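PDB 2HSI: putative peptidase M23 from Pseudomonas aeruginosa PAO1, which is probably a zinc-dependent metalloendopeptidase of the M23 family. Local coordinates for residues L134-A139 against G205-N210; V216-G219 against I223-F226. One frame throughout, in Å; residues are numbered along the deposited sequence. Where two conformers were deposited one is given.

Contact 1 of 2, residues L134-A139 against G205-N210; sequences LAEQTA and GDYFFN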
loop_
_atom_site.group_PDB
_atom_site.type_symbol
_atom_site.label_atom_id
_atom_site.label_comp_id
_atom_site.label_asym_id
_atom_site.label_seq_id
_atom_site.Cartn_x
_atom_site.Cartn_y
_atom_site.Cartn_z
ATOM N N LEU A 134 -5.815 -6.399 -15.584
ATOM C CA LEU A 134 -6.413 -6.544 -14.260
ATOM C C LEU A 134 -5.767 -7.687 -13.481
ATOM O O LEU A 134 -5.462 -7.529 -12.298
ATOM C CB LEU A 134 -7.938 -6.740 -14.350
ATOM C CG LEU A 134 -8.706 -7.090 -13.063
ATOM C CD1 LEU A 134 -8.648 -5.951 -12.035
ATOM C CD2 LEU A 134 -10.154 -7.479 -13.378
ATOM N N ALA A 135 -5.540 -8.816 -14.149
ATOM C CA ALA A 135 -4.917 -9.986 -13.519
ATOM C C ALA A 135 -3.484 -9.728 -13.038
ATOM O O ALA A 135 -3.091 -10.205 -11.970
ATOM C CB ALA A 135 -4.954 -11.177 -14.451
ATOM N N GLU A 136 -2.713 -8.984 -13.832
ATOM C CA GLU A 136 -1.329 -8.632 -13.478
ATOM C C GLU A 136 -1.288 -7.755 -12.238
ATOM O O GLU A 136 -0.465 -7.967 -11.332
ATOM C CB GLU A 136 -0.645 -7.877 -14.620
ATOM C CG GLU A 136 -0.248 -8.734 -15.799
ATOM C CD GLU A 136 0.281 -7.912 -16.962
ATOM O OE1 GLU A 136 0.754 -6.769 -16.746
ATOM O OE2 GLU A 136 0.221 -8.414 -18.097
ATOM N N GLN A 137 -2.166 -6.758 -12.210
ATOM C CA GLN A 137 -2.225 -5.823 -11.095
ATOM C C GLN A 137 -2.738 -6.481 -9.811
ATOM O O GLN A 137 -2.232 -6.203 -8.719
ATOM C CB GLN A 137 -3.056 -4.604 -11.467
ATOM C CG GLN A 137 -2.324 -3.676 -12.422
ATOM C CD GLN A 137 -3.194 -2.560 -12.950
ATOM O OE1 GLN A 137 -3.112 -1.432 -12.479
ATOM N NE2 GLN A 137 -4.029 -2.867 -13.942
ATOM N N THR A 138 -3.728 -7.362 -9.959
ATOM C CA THR A 138 -4.270 -8.139 -8.836
ATOM C C THR A 138 -3.180 -9.029 -8.199
ATOM O O THR A 138 -2.999 -9.030 -6.965
ATOM C CB THR A 138 -5.511 -8.965 -9.289
ATOM O OG1 THR A 138 -6.544 -8.067 -9.725
ATOM C CG2 THR A 138 -6.048 -9.828 -8.157
ATOM N N ALA A 139 -2.431 -9.734 -9.045
ATOM C CA ALA A 139 -1.300 -10.551 -8.598
ATOM C C ALA A 139 -0.226 -9.735 -7.879
ATOM O O ALA A 139 0.301 -10.179 -6.860
ATOM C CB ALA A 139 -0.695 -11.316 -9.759
ATOM N N GLY A 205 3.651 -1.505 -16.164
ATOM C CA GLY A 205 2.731 -1.744 -17.260
ATOM C C GLY A 205 2.359 -0.466 -17.969
ATOM O O GLY A 205 2.628 0.631 -17.488
ATOM N N ASP A 206 1.773 -0.632 -19.144
ATOM C CA ASP A 206 1.149 0.471 -19.852
ATOM C C ASP A 206 -0.255 -0.015 -20.146
ATOM O O ASP A 206 -0.505 -0.714 -21.131
ATOM C CB ASP A 206 1.904 0.842 -21.132
ATOM C CG ASP A 206 1.601 2.267 -21.607
ATOM O OD1 ASP A 206 0.480 2.776 -21.380
ATOM O OD2 ASP A 206 2.491 2.890 -22.223
ATOM N N TYR A 207 -1.160 0.355 -19.253
ATOM C CA TYR A 207 -2.485 -0.247 -19.206
ATOM C C TYR A 207 -3.553 0.625 -19.822
ATOM O O TYR A 207 -3.401 1.838 -19.890
ATOM C CB TYR A 207 -2.845 -0.574 -17.755
ATOM C CG TYR A 207 -1.879 -1.526 -17.077
ATOM C CD1 TYR A 207 -1.384 -2.649 -17.747
ATOM C CD2 TYR A 207 -1.476 -1.315 -15.761
ATOM C CE1 TYR A 207 -0.510 -3.536 -17.130
ATOM C CE2 TYR A 207 -0.597 -2.189 -15.140
ATOM C CZ TYR A 207 -0.126 -3.296 -15.821
ATOM O OH TYR A 207 0.743 -4.160 -15.195
ATOM N N PHE A 208 -4.635 -0.014 -20.263
ATOM C CA PHE A 208 -5.748 0.679 -20.910
ATOM C C PHE A 208 -6.351 1.792 -20.045
ATOM O O PHE A 208 -6.531 2.912 -20.518
ATOM C CB PHE A 208 -6.835 -0.323 -21.333
ATOM C CG PHE A 208 -7.965 0.306 -22.103
ATOM C CD1 PHE A 208 -7.882 0.442 -23.483
ATOM C CD2 PHE A 208 -9.104 0.784 -21.446
ATOM C CE1 PHE A 208 -8.918 1.040 -24.205
ATOM C CE2 PHE A 208 -10.140 1.386 -22.154
ATOM C CZ PHE A 208 -10.050 1.511 -23.535
ATOM N N PHE A 209 -6.667 1.479 -18.787
ATOM C CA PHE A 209 -7.268 2.454 -17.871
ATOM C C PHE A 209 -6.227 3.273 -17.104
ATOM O O PHE A 209 -6.290 4.508 -17.075
ATOM C CB PHE A 209 -8.218 1.757 -16.888
ATOM C CG PHE A 209 -9.421 1.137 -17.546
ATOM C CD1 PHE A 209 -10.433 1.934 -18.063
ATOM C CD2 PHE A 209 -9.544 -0.246 -17.644
ATOM C CE1 PHE A 209 -11.553 1.365 -18.683
ATOM C CE2 PHE A 209 -10.659 -0.828 -18.257
ATOM C CZ PHE A 209 -11.661 -0.019 -18.779
ATOM N N ASN A 210 -5.272 2.574 -16.497
ATOM C CA ASN A 210 -4.302 3.191 -15.591
ATOM C C ASN A 210 -3.093 3.841 -16.260
ATOM O O ASN A 210 -2.340 4.538 -15.594
ATOM C CB ASN A 210 -3.833 2.168 -14.540
ATOM C CG ASN A 210 -4.906 1.858 -13.501
ATOM O OD1 ASN A 210 -5.859 2.623 -13.332
ATOM N ND2 ASN A 210 -4.744 0.741 -12.788
HETATM O O HOH W 1 -5.639 -0.537 -15.814
#
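Helix segment 134-139 meets 205-210 where E136 and Q137 reach Y207 and N210; the backbones stay well apart, the nearest CA pair, E136 and G205, being 8.8 Å from each other. Two consecutive helical residues, E136 and Q137, divide Y207 between them. Q137 lies over one face of the phenol ring, its chain running opposite in direction to the tyrosine and its amide tilted 27° from the ring plane; Q137 CD rests 3.4 Å from Y207 CE2. The other face of the ring has G205 CA 3.5 Å above its plane, toward the rim, which leaves the phenol layered between the glutamine and its own strand. At the edge, Y207 OH donates to E136 OE1 over 3.0 Å, meeting the carboxylate oxygen nearly along its C-O axis; the other oxygen, OE2, forms a salt bridge with R132. Beyond CG the chain of Q137 stays extended (chi2 172°), carrying its amide past the ring to N210. There N210 ND2 donates to Q137 OE1 over 2.7 Å, on a lone pair in the carbonyl plane, with the two amides almost perpendicular at 88°. Q137 NE2 is held by the E133 carbonyl. The contact docks helix 127-141 on the M23 β-sheet beside the metal site: the N210 side chain is about 8 Å from the bound zinc ion, which H180, D184, H259 and H261 coordinate.

Contact 2 of 2, residues V216-G219 against I223-F226; sequences VDHG and ISMF
With chi1 at -48°, H218 has its CG beside its own backbone N, and the imidazole reaches across to S224, whose OG likewise stands beside the backbone N (chi1 -72°). The two groups meet over an antiparallel β-hairpin formed by strands 213-219 and 222-229, in the core of the M23 domain. V216 and S224 are a hydrogen-bonded pair: V216 N donates to S224 O over 2.8 Å, and S224 N returns a bond to V216 O over 3.0 Å. D217 and I223 follow as a non-hydrogen-bonded pair, and their side chains occupy the face of the sheet opposite to V216 and S224. On that face I223 CG1 lies 3.8 Å from D217 OD1. Between the strands, I223 CA makes a CA-H...O contact with V216 O. Toward the turn the pairing is interrupted by a classic β bulge, in which H218 and G219 together face F222. An Asx turn accompanies it: D217 OD1 accepts from G219 N over 2.9 Å, the donor lying well above the carboxylate plane, and OD2 of the same group bonds to S145 OG. The imidazole is held at ND1 by the carbonyl of A198, and S224 OG is also bonded to W262 NE1. One face of the ring has V216 O above its centre, and at the ring edge H218 NE2 and S224 OG share a nearly straight hydrogen bond of 2.8 Å (174°), in the ring plane.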
loop_
_atom_site.group_PDB
_atom_site.type_symbol
_atom_site.label_atom_id
_atom_site.label_comp_id
_atom_site.label_asym_id
_atom_site.label_seq_id
_atom_site.Cartn_x
_atom_site.Cartn_y
_atom_site.Cartn_z
ATOM N N VAL A 216 5.721 -0.635 -6.456
ATOM C CA VAL A 216 6.902 -0.765 -5.597
ATOM C C VAL A 216 6.572 -1.552 -4.317
ATOM O O VAL A 216 5.718 -1.145 -3.507
ATOM C CB VAL A 216 7.493 0.615 -5.213
ATOM C CG1 VAL A 216 8.713 0.450 -4.317
ATOM C CG2 VAL A 216 7.866 1.414 -6.455
ATOM N N ASP A 217 7.248 -2.682 -4.157
ATOM C CA ASP A 217 7.040 -3.553 -3.004
ATOM C C ASP A 217 7.948 -3.118 -1.844
ATOM O O ASP A 217 9.147 -3.347 -1.874
ATOM C CB ASP A 217 7.272 -5.012 -3.425
ATOM C CG ASP A 217 7.185 -6.001 -2.270
ATOM O OD1 ASP A 217 6.538 -5.695 -1.257
ATOM O OD2 ASP A 217 7.765 -7.109 -2.388
ATOM N N HIS A 218 7.367 -2.502 -0.818
ATOM C CA HIS A 218 8.146 -2.116 0.367
ATOM C C HIS A 218 8.443 -3.298 1.292
ATOM O O HIS A 218 9.240 -3.168 2.204
ATOM C CB HIS A 218 7.482 -0.963 1.138
ATOM C CG HIS A 218 7.057 0.175 0.262
ATOM N ND1 HIS A 218 7.954 0.934 -0.458
ATOM C CD2 HIS A 218 5.830 0.671 -0.025
ATOM C CE1 HIS A 218 7.297 1.842 -1.159
ATOM N NE2 HIS A 218 6.008 1.712 -0.903
ATOM N N GLY A 219 7.776 -4.429 1.059
ATOM C CA GLY A 219 7.985 -5.656 1.820
ATOM C C GLY A 219 6.734 -6.088 2.571
ATOM O O GLY A 219 5.977 -5.253 3.061
ATOM N N ILE A 223 2.685 -2.117 -0.203
ATOM C CA ILE A 223 2.954 -1.839 -1.628
ATOM C C ILE A 223 2.436 -0.451 -2.039
ATOM O O ILE A 223 1.285 -0.095 -1.735
ATOM C CB ILE A 223 2.341 -2.970 -2.523
ATOM C CG1 ILE A 223 3.123 -4.293 -2.345
ATOM C CG2 ILE A 223 2.267 -2.565 -4.034
ATOM C CD1 ILE A 223 2.402 -5.539 -2.813
ATOM N N SER A 224 3.280 0.330 -2.723
ATOM C CA SER A 224 2.826 1.554 -3.395
ATOM C C SER A 224 2.614 1.300 -4.884
ATOM O O SER A 224 3.401 0.603 -5.528
ATOM C CB SER A 224 3.817 2.706 -3.223
ATOM O OG SER A 224 3.797 3.210 -1.897
ATOM N N MET A 225 1.545 1.871 -5.420
ATOM C CA MET A 225 1.295 1.842 -6.855
ATOM C C MET A 225 1.139 3.278 -7.335
ATOM O O MET A 225 0.550 4.115 -6.633
ATOM C CB MET A 225 0.054 0.997 -7.173
ATOM C CG MET A 225 -0.353 0.936 -8.663
ATOM S SD MET A 225 -1.302 2.381 -9.209
ATOM C CE MET A 225 -2.619 1.580 -10.132
ATOM N N PHE A 226 1.682 3.564 -8.519
ATOM C CA PHE A 226 1.534 4.873 -9.169
ATOM C C PHE A 226 1.128 4.668 -10.605
ATOM O O PHE A 226 1.731 3.863 -11.300
ATOM C CB PHE A 226 2.843 5.662 -9.128
ATOM C CG PHE A 226 3.361 5.877 -7.751
ATOM C CD1 PHE A 226 2.935 6.964 -7.005
ATOM C CD2 PHE A 226 4.250 4.976 -7.182
ATOM C CE1 PHE A 226 3.393 7.156 -5.726
ATOM C CE2 PHE A 226 4.707 5.167 -5.886
ATOM C CZ PHE A 226 4.284 6.257 -5.166
#

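Overall arrangement
Depth in the fold separates the two contacts. Contact 2 is core, every touching residue buried near the middle of the chain; contact 1 is only partly buried, toward the periphery and closer to the zinc ion. Their centres are 14 Å apart, yet both reach one sheet, in which strands 199-207 and 213-219 are neighbours. Contact 2 joins adjacent strands by backbone bonds, supplemented by a buried histidine-serine pair, whereas the direct contacts between the two segments of contact 1 are made by side chains: ring packing, an amide pair and a carboxylate. M225, on a strand of contact 2 but without a part in that pairing, reaches contact 1: its CE lies 3.5 Å from N210 ND2, and it also packs on Q137.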